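Local coordinates for protein amino acid amide racemase (Ochrobactrum anthropi, PDB 6GIO) that belongs to the class-III aminotransferase family of pyridoxal-5'-phosphate enzymes and binds pyridoxal-5'-phosphate beside the first turn of a helix, at residues C[110-122]-C[139-151]. Sequence-based numbering, arbitrary orientation.
Sequences HSGSDANDCAVRV and YHGNLTGSMGISG. With PLP (pyridoxal-5'-phosphate), chain G.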
loop_
_atom_site.group_PDB
_atom_site.type_symbol
_atom_site.label_atom_id
_atom_site.label_comp_id
_atom_site.label_asym_id
_atom_site.label_seq_id
_atom_site.Cartn_x
_atom_site.Cartn_y
_atom_site.Cartn_z
ATOM N N HIS C 110 -1.408 -2.401 -3.438
ATOM C CA HIS C 110 -1.308 -3.202 -2.209
ATOM C C HIS C 110 -2.525 -3.246 -1.369
ATOM O O HIS C 110 -2.603 -4.084 -0.470
ATOM C CB HIS C 110 -0.245 -2.618 -1.318
ATOM C CG HIS C 110 1.050 -2.456 -1.996
ATOM N ND1 HIS C 110 1.745 -3.532 -2.514
ATOM C CD2 HIS C 110 1.794 -1.356 -2.245
ATOM C CE1 HIS C 110 2.884 -3.096 -3.018
ATOM N NE2 HIS C 110 2.922 -1.781 -2.900
ATOM N N SER C 111 -3.459 -2.320 -1.595
ATOM C CA SER C 111 -4.587 -2.141 -0.671
ATOM C C SER C 111 -5.834 -1.600 -1.363
ATOM O O SER C 111 -5.756 -1.054 -2.445
ATOM C CB SER C 111 -4.225 -1.216 0.524
ATOM O OG SER C 111 -4.012 0.182 0.172
ATOM N N GLY C 112 -6.984 -1.764 -0.724
ATOM C CA GLY C 112 -8.222 -1.106 -1.205
ATOM C C GLY C 112 -8.054 0.410 -1.277
ATOM O O GLY C 112 -8.475 1.056 -2.244
ATOM N N SER C 113 -7.387 0.969 -0.271
ATOM C CA SER C 113 -7.142 2.409 -0.181
ATOM C C SER C 113 -6.313 2.950 -1.293
ATOM O O SER C 113 -6.616 4.030 -1.788
ATOM C CB SER C 113 -6.415 2.767 1.136
ATOM O OG SER C 113 -7.185 2.298 2.250
ATOM N N ASP C 114 -5.239 2.266 -1.663
ATOM C CA ASP C 114 -4.378 2.758 -2.754
ATOM C C ASP C 114 -5.052 2.551 -4.155
ATOM O O ASP C 114 -4.871 3.371 -5.077
ATOM C CB ASP C 114 -2.893 2.283 -2.643
ATOM C CG ASP C 114 -2.617 0.779 -3.022
ATOM O OD1 ASP C 114 -3.390 0.128 -3.723
ATOM O OD2 ASP C 114 -1.507 0.276 -2.657
ATOM N N ALA C 115 -5.896 1.523 -4.242
ATOM C CA ALA C 115 -6.639 1.214 -5.481
ATOM C C ALA C 115 -7.702 2.247 -5.740
ATOM O O ALA C 115 -7.878 2.707 -6.901
ATOM C CB ALA C 115 -7.225 -0.188 -5.419
ATOM N N ASN C 116 -8.414 2.649 -4.696
ATOM C CA ASN C 116 -9.390 3.719 -4.870
ATOM C C ASN C 116 -8.726 5.104 -5.045
ATOM O O ASN C 116 -9.277 5.992 -5.723
ATOM C CB ASN C 116 -10.425 3.764 -3.721
ATOM C CG ASN C 116 -11.450 2.654 -3.800
ATOM O OD1 ASN C 116 -11.665 1.920 -2.821
ATOM N ND2 ASN C 116 -12.075 2.500 -4.963
ATOM N N ASP C 117 -7.558 5.295 -4.450
ATOM C CA ASP C 117 -6.814 6.526 -4.679
ATOM C C ASP C 117 -6.409 6.611 -6.164
ATOM O O ASP C 117 -6.575 7.640 -6.819
ATOM C CB ASP C 117 -5.602 6.583 -3.772
ATOM C CG ASP C 117 -4.950 7.947 -3.773
ATOM O OD1 ASP C 117 -5.603 8.948 -4.129
ATOM O OD2 ASP C 117 -3.780 8.035 -3.418
ATOM N N CYS C 118 -5.894 5.499 -6.668
ATOM C CA CYS C 118 -5.603 5.336 -8.069
ATOM C C CYS C 118 -6.822 5.671 -8.894
ATOM O O CYS C 118 -6.759 6.512 -9.800
ATOM C CB CYS C 118 -5.136 3.893 -8.373
ATOM S SG CYS C 118 -4.854 3.652 -10.162
ATOM N N ALA C 119 -7.944 5.019 -8.572
ATOM C CA ALA C 119 -9.160 5.189 -9.352
ATOM C C ALA C 119 -9.507 6.657 -9.407
ATOM O O ALA C 119 -9.692 7.175 -10.497
ATOM C CB ALA C 119 -10.331 4.372 -8.773
ATOM N N VAL C 120 -9.573 7.339 -8.259
ATOM C CA VAL C 120 -9.965 8.756 -8.296
ATOM C C VAL C 120 -8.986 9.640 -9.076
ATOM O O VAL C 120 -9.413 10.504 -9.883
ATOM C CB VAL C 120 -10.272 9.393 -6.899
ATOM C CG1 VAL C 120 -9.065 9.418 -5.975
ATOM C CG2 VAL C 120 -10.782 10.809 -7.097
ATOM N N ARG C 121 -7.693 9.400 -8.884
ATOM C CA ARG C 121 -6.665 10.196 -9.593
ATOM C C ARG C 121 -6.788 10.011 -11.114
ATOM O O ARG C 121 -6.803 10.985 -11.818
ATOM C CB ARG C 121 -5.272 9.753 -9.150
ATOM C CG ARG C 121 -4.925 10.087 -7.708
ATOM C CD ARG C 121 -3.433 10.033 -7.465
ATOM N NE ARG C 121 -2.669 10.788 -8.424
ATOM C CZ ARG C 121 -1.553 10.387 -8.995
ATOM N NH1 ARG C 121 -0.801 9.461 -8.426
ATOM N NH2 ARG C 121 -1.209 10.900 -10.155
ATOM N N VAL C 122 -6.973 8.786 -11.578
ATOM C CA VAL C 122 -6.919 8.534 -13.018
ATOM C C VAL C 122 -8.249 8.810 -13.682
ATOM O O VAL C 122 -8.316 9.190 -14.866
ATOM C CB VAL C 122 -6.407 7.098 -13.322
ATOM C CG1 VAL C 122 -7.432 6.046 -12.962
ATOM C CG2 VAL C 122 -5.964 6.979 -14.777
ATOM N N TYR C 139 -17.036 3.515 2.465
ATOM C CA TYR C 139 -15.695 3.416 2.969
ATOM C C TYR C 139 -14.901 2.920 1.792
ATOM O O TYR C 139 -15.005 1.759 1.441
ATOM C CB TYR C 139 -15.644 2.450 4.153
ATOM C CG TYR C 139 -14.305 2.412 4.820
ATOM C CD1 TYR C 139 -13.236 1.724 4.231
ATOM C CD2 TYR C 139 -14.097 3.020 6.050
ATOM C CE1 TYR C 139 -11.996 1.670 4.835
ATOM C CE2 TYR C 139 -12.847 2.966 6.671
ATOM C CZ TYR C 139 -11.796 2.289 6.041
ATOM O OH TYR C 139 -10.527 2.226 6.607
ATOM N N HIS C 140 -14.169 3.831 1.150
ATOM C CA HIS C 140 -13.305 3.492 0.012
ATOM C C HIS C 140 -11.797 3.473 0.367
ATOM O O HIS C 140 -10.961 3.169 -0.487
ATOM C CB HIS C 140 -13.594 4.433 -1.144
ATOM C CG HIS C 140 -14.988 4.304 -1.673
ATOM N ND1 HIS C 140 -15.467 3.126 -2.206
ATOM C CD2 HIS C 140 -16.010 5.189 -1.730
ATOM C CE1 HIS C 140 -16.737 3.291 -2.549
ATOM N NE2 HIS C 140 -17.084 4.538 -2.293
ATOM N N GLY C 141 -11.458 3.816 1.610
ATOM C CA GLY C 141 -10.103 3.696 2.098
ATOM C C GLY C 141 -9.721 4.714 3.175
ATOM O O GLY C 141 -10.531 5.571 3.536
ATOM N N ASN C 142 -8.484 4.616 3.678
ATOM C CA ASN C 142 -7.986 5.499 4.722
ATOM C C ASN C 142 -6.658 6.188 4.365
ATOM O O ASN C 142 -5.886 6.602 5.253
ATOM C CB ASN C 142 -7.865 4.761 6.064
ATOM C CG ASN C 142 -8.325 5.613 7.236
ATOM O OD1 ASN C 142 -9.041 6.604 7.053
ATOM N ND2 ASN C 142 -7.972 5.218 8.436
ATOM N N LEU C 143 -6.414 6.329 3.064
ATOM C CA LEU C 143 -5.366 7.222 2.572
ATOM C C LEU C 143 -6.058 8.455 2.009
ATOM O O LEU C 143 -7.269 8.447 1.662
ATOM C CB LEU C 143 -4.462 6.561 1.511
ATOM C CG LEU C 143 -3.793 5.265 2.007
ATOM C CD1 LEU C 143 -3.044 4.589 0.860
ATOM C CD2 LEU C 143 -2.877 5.470 3.212
ATOM N N THR C 144 -5.284 9.521 1.933
ATOM C CA THR C 144 -5.799 10.823 1.602
ATOM C C THR C 144 -6.785 10.799 0.421
ATOM O O THR C 144 -7.899 11.311 0.543
ATOM C CB THR C 144 -4.613 11.778 1.332
ATOM O OG1 THR C 144 -3.891 11.944 2.559
ATOM C CG2 THR C 144 -5.085 13.109 0.857
ATOM N N GLY C 145 -6.403 10.217 -0.717
ATOM C CA GLY C 145 -7.283 10.319 -1.917
ATOM C C GLY C 145 -8.559 9.453 -1.815
ATOM O O GLY C 145 -9.656 9.840 -2.253
ATOM N N SER C 146 -8.422 8.278 -1.208
ATOM C CA SER C 146 -9.532 7.349 -1.108
ATOM C C SER C 146 -10.520 7.728 0.031
ATOM O O SER C 146 -11.767 7.610 -0.114
ATOM C CB SER C 146 -8.969 5.934 -0.950
ATOM O OG SER C 146 -8.036 5.842 0.134
ATOM N N MET C 147 -9.968 8.197 1.153
ATOM C CA MET C 147 -10.770 8.720 2.262
ATOM C C MET C 147 -11.526 9.978 1.818
ATOM O O MET C 147 -12.659 10.220 2.234
ATOM C CB MET C 147 -9.864 9.039 3.438
ATOM C CG MET C 147 -10.566 9.601 4.654
ATOM S SD MET C 147 -9.380 9.889 5.997
ATOM C CE MET C 147 -8.516 11.325 5.375
ATOM N N GLY C 148 -10.900 10.758 0.947
ATOM C CA GLY C 148 -11.514 11.964 0.387
ATOM C C GLY C 148 -12.843 11.780 -0.328
ATOM O O GLY C 148 -13.650 12.713 -0.398
ATOM N N ILE C 149 -13.065 10.600 -0.884
ATOM C CA ILE C 149 -14.333 10.310 -1.580
ATOM C C ILE C 149 -15.234 9.412 -0.724
ATOM O O ILE C 149 -16.269 8.971 -1.172
ATOM C CB ILE C 149 -14.090 9.698 -2.971
ATOM C CG1 ILE C 149 -13.274 8.409 -2.862
ATOM C CG2 ILE C 149 -13.387 10.699 -3.867
ATOM C CD1 ILE C 149 -13.536 7.440 -3.987
ATOM N N SER C 150 -14.837 9.164 0.521
ATOM C CA SER C 150 -15.586 8.304 1.400
ATOM C C SER C 150 -16.627 9.081 2.204
ATOM O O SER C 150 -16.444 10.254 2.475
ATOM C CB SER C 150 -14.627 7.587 2.341
ATOM O OG SER C 150 -13.801 6.693 1.593
ATOM N N GLY C 151 -17.724 8.430 2.583
ATOM C CA GLY C 151 -18.740 9.091 3.399
ATOM C C GLY C 151 -18.882 8.610 4.833
ATOM O O GLY C 151 -19.846 8.965 5.503
HETATM N N1 PLP G . -13.172 -0.259 -0.158
HETATM C C2 PLP G . -13.983 -1.083 0.552
HETATM C C2A PLP G . -15.402 -1.350 0.157
HETATM C C3 PLP G . -13.492 -1.750 1.784
HETATM O O3 PLP G . -14.307 -2.553 2.478
HETATM C C4 PLP G . -12.096 -1.554 2.222
HETATM C C4A PLP G . -11.588 -2.236 3.452
HETATM C C5 PLP G . -11.283 -0.632 1.353
HETATM C C6 PLP G . -11.883 -0.043 0.219
HETATM C C5A PLP G . -9.850 -0.303 1.739
HETATM O O4P PLP G . -8.997 -1.440 1.922
HETATM P P PLP G . -7.659 -1.340 2.787
HETATM O O1P PLP G . -6.881 -2.516 2.284
HETATM O O2P PLP G . -8.065 -1.474 4.244
HETATM O O3P PLP G . -7.022 -0.011 2.408
#
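S113 meets the loop 140-143 with every atom of its side chain. Its CB rests against L143 CG at 3.7 Å, with CD1 of the same leucine close by. Beyond it, OG lies beside the backbone N (chi1 -57°), where it accepts a hydrogen bond from N142 N at 3.0 Å, the N-H...O angle being 161°. The same OG also comes very close to PLP O3P, a separation too short to be trusted in detail. The bare CA of G141 comes within 4.0 Å of S113 CA, so the two backbones meet directly.

One residue back, G112 N gives a hydrogen bond to PLP O1P, and S113 N gives another to O3P, so the phosphate sits at the N-terminal end of helix 112-127, whose dipole probably adds to its hold. This is the phosphate cup of a class-III aminotransferase fold; T295 OG1 of the second subunit also hydrogen-bonds to PLP. S111 and D114 close the helix start as a capping box: D114 N bonds to S111 OG at 3.0 Å and, weakly, S111 N returns to D114 OD1.

Further along the helix, S146 lies across its side. S146 OG is 3.0 Å from S113 O, with L143 O as a rival acceptor, while S146 CB packs on N116 CB at 3.8 Å. D117, its CG anti to the backbone N (chi1 -169°), brings OD1 to 3.1 Å from G145 CA; this oxygen's hydrogen bond goes to T144 OG1 of the second subunit. At the far end, V120 CG2 and I149 CG2 touch at 4.2 Å, the two side chains running antiparallel as they pass.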